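Local coordinates for Pro-Pro endopeptidase (Paenibacillus alvei, PDB 6FPC), which cuts peptide bonds between two prolines as a zinc-dependent secreted endoprotease, and may thereby regulate adhesion of the bacterium, at residues E31-P34 with T35-D39. Numbering follows the deposited sequence.
Sequences EKIP and TSILD
Ile33 and Pro34 meet Ile37 and Leu38 where a short loop turns into helix 35-43, with Pro34 as the N-cap residue. The methyl CG2 of Ile33 does most of the apolar work. It lies 3.7 Å from CG2 of Ile37 and 3.9 Å from CD2 of Leu38, and the Ile33 side chain crosses both partners at roughly a right angle. With chi1 at -59°, CG1 of Ile33 lies beside the backbone N and CG2 anti to it, which turns the CG2 methyl toward Ile37 and Leu38 and carries the CG1-CD1 arm away from them. Ile37 uses its own CG2 for the meeting; its longer CG1 branch passes more loosely by CB of Pro34, at 4.3 Å.

The first turn of the helix closes on the carbonyl of Pro34. Leu38 N donates to Pro34 O over 3.1 Å, with 159° at the hydrogen, and Ile37 N adds a weak, bent bond to the same oxygen. Asp39 N then bonds to Thr35 O, carrying the helical pattern onward. Leu38 reaches back along the loop, its CD1 coming to 3.4 Å from Ile33 O.

Farther out, Ile33 rests on Thr113 and Leu114, and Ile37 on Val117, all of helix 108-121, which carries the zinc ligands His111 and His115. The side chain of Ile33 stays about 13 Å from the zinc, so the junction abuts the zinc-ligand helix without reaching the metal. Leu38 also touches Ile6, Leu7 and Leu10 near the N-terminus, where Ser5 OG is hydrogen-bonded to Glu31 OE1. On the polar side of the turn one water bridges the two segments: it is hydrogen-bonded to Ile33 O at 2.7 Å and to Thr35 OG1 at 3.0 Å.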
ATOM      1  N   GLU A  31      -9.060   1.193   8.610  1.00 31.71           N
ATOM      2  CA  GLU A  31     -10.251   0.431   9.017  1.00 32.70           C
ATOM      3  C   GLU A  31     -11.038  -0.090   7.805  1.00 35.97           C
ATOM      4  O   GLU A  31     -11.816  -1.022   7.954  1.00 35.28           O
ATOM      5  CB  GLU A  31     -11.152   1.238   9.961  1.00 35.45           C
ATOM      6  CG  GLU A  31     -10.679   1.255  11.407  1.00 49.98           C
ATOM      7  CD  GLU A  31     -10.676  -0.033  12.228  1.00 67.19           C
ATOM      8  OE1 GLU A  31     -10.399   0.057  13.444  1.00 62.76           O
ATOM      9  OE2 GLU A  31     -10.933  -1.126  11.670  1.00 55.22           O
ATOM     10  N   LYS A  32     -10.774   0.447   6.587  1.00 33.29           N
ATOM     11  CA  LYS A  32     -11.416  -0.038   5.351  1.00 32.70           C
ATOM     12  C   LYS A  32     -10.912  -1.456   5.015  1.00 34.99           C
ATOM     13  O   LYS A  32     -11.560  -2.178   4.258  1.00 35.23           O
ATOM     14  CB  LYS A  32     -11.149   0.926   4.156  1.00 33.87           C
ATOM     15  CG  LYS A  32     -11.716   2.345   4.305  1.00 42.38           C
ATOM     16  CD  LYS A  32     -13.244   2.406   4.180  1.00 55.78           C
ATOM     17  CE  LYS A  32     -13.768   3.821   4.208  1.00 60.00           C
ATOM     18  N   ILE A  33      -9.737  -1.842   5.552  1.00 29.70           N
ATOM     19  CA  ILE A  33      -9.169  -3.174   5.332  1.00 28.69           C
ATOM     20  C   ILE A  33      -9.921  -4.135   6.289  1.00 36.38           C
ATOM     21  O   ILE A  33     -10.071  -3.794   7.473  1.00 37.25           O
ATOM     22  CB  ILE A  33      -7.632  -3.183   5.561  1.00 30.53           C
ATOM     23  CG1 ILE A  33      -6.910  -2.185   4.604  1.00 30.34           C
ATOM     24  CG2 ILE A  33      -7.066  -4.618   5.439  1.00 32.29           C
ATOM     25  CD1 ILE A  33      -5.469  -1.952   4.871  1.00 34.87           C
ATOM     26  N   PRO A  34     -10.451  -5.295   5.803  1.00 35.05           N
ATOM     27  CA  PRO A  34     -11.186  -6.208   6.705  1.00 35.59           C
ATOM     28  C   PRO A  34     -10.400  -6.606   7.955  1.00 38.76           C
ATOM     29  O   PRO A  34      -9.208  -6.861   7.869  1.00 36.75           O
ATOM     30  CB  PRO A  34     -11.491  -7.419   5.811  1.00 37.18           C
ATOM     31  CG  PRO A  34     -11.498  -6.886   4.440  1.00 40.85           C
ATOM     32  CD  PRO A  34     -10.420  -5.827   4.424  1.00 36.06           C
ATOM     33  N   THR A  35     -11.062  -6.618   9.118  1.00 37.64           N
ATOM     34  CA  THR A  35     -10.471  -6.957  10.426  1.00 37.85           C
ATOM     35  C   THR A  35      -9.702  -8.304  10.421  1.00 38.63           C
ATOM     36  O   THR A  35      -8.598  -8.359  10.987  1.00 37.40           O
ATOM     37  CB  THR A  35     -11.558  -6.888  11.514  1.00 42.90           C
ATOM     38  OG1 THR A  35     -12.049  -5.547  11.546  1.00 46.38           O
ATOM     39  CG2 THR A  35     -11.052  -7.284  12.903  1.00 40.55           C
ATOM     40  N   SER A  36     -10.266  -9.362   9.787  1.00 35.39           N
ATOM     41  CA  SER A  36      -9.634 -10.685   9.668  1.00 35.59           C
ATOM     42  C   SER A  36      -8.249 -10.621   9.014  1.00 37.20           C
ATOM     43  O   SER A  36      -7.326 -11.302   9.459  1.00 36.37           O
ATOM     44  CB  SER A  36     -10.529 -11.654   8.903  1.00 39.52           C
ATOM     45  OG  SER A  36     -11.027 -11.052   7.721  1.00 50.63           O
ATOM     46  N   ILE A  37      -8.104  -9.764   8.000  1.00 33.83           N
ATOM     47  CA  ILE A  37      -6.853  -9.528   7.271  1.00 31.22           C
ATOM     48  C   ILE A  37      -5.895  -8.750   8.187  1.00 33.51           C
ATOM     49  O   ILE A  37      -4.709  -9.064   8.225  1.00 32.53           O
ATOM     50  CB  ILE A  37      -7.154  -8.762   5.950  1.00 33.50           C
ATOM     51  CG1 ILE A  37      -7.945  -9.634   4.918  1.00 33.89           C
ATOM     52  CG2 ILE A  37      -5.899  -8.134   5.349  1.00 32.30           C
ATOM     53  CD1 ILE A  37      -7.230 -10.666   4.134  1.00 35.84           C
ATOM     54  N   LEU A  38      -6.402  -7.732   8.912  1.00 31.13           N
ATOM     55  CA  LEU A  38      -5.565  -6.953   9.842  1.00 31.24           C
ATOM     56  C   LEU A  38      -5.031  -7.856  10.981  1.00 35.07           C
ATOM     57  O   LEU A  38      -3.844  -7.778  11.323  1.00 34.47           O
ATOM     58  CB  LEU A  38      -6.326  -5.733  10.396  1.00 31.45           C
ATOM     59  CG  LEU A  38      -6.708  -4.645   9.370  1.00 33.76           C
ATOM     60  CD1 LEU A  38      -7.755  -3.680   9.946  1.00 34.84           C
ATOM     61  CD2 LEU A  38      -5.481  -3.877   8.887  1.00 33.47           C
ATOM     62  N   ASP A  39      -5.886  -8.750  11.503  1.00 34.27           N
ATOM     63  CA  ASP A  39      -5.546  -9.728  12.552  1.00 35.75           C
ATOM     64  C   ASP A  39      -4.403 -10.628  12.078  1.00 39.69           C
ATOM     65  O   ASP A  39      -3.392 -10.797  12.778  1.00 39.84           O
ATOM     66  CB  ASP A  39      -6.776 -10.579  12.920  1.00 39.24           C
ATOM     67  CG  ASP A  39      -7.849  -9.869  13.737  1.00 57.00           C
ATOM     68  OD1 ASP A  39      -8.923 -10.474  13.959  1.00 62.18           O
ATOM     69  OD2 ASP A  39      -7.616  -8.708  14.157  1.00 60.49           O
TER
HETATM   70  O   HOH W   1     -11.474  -3.258   9.732  1.00 37.96           O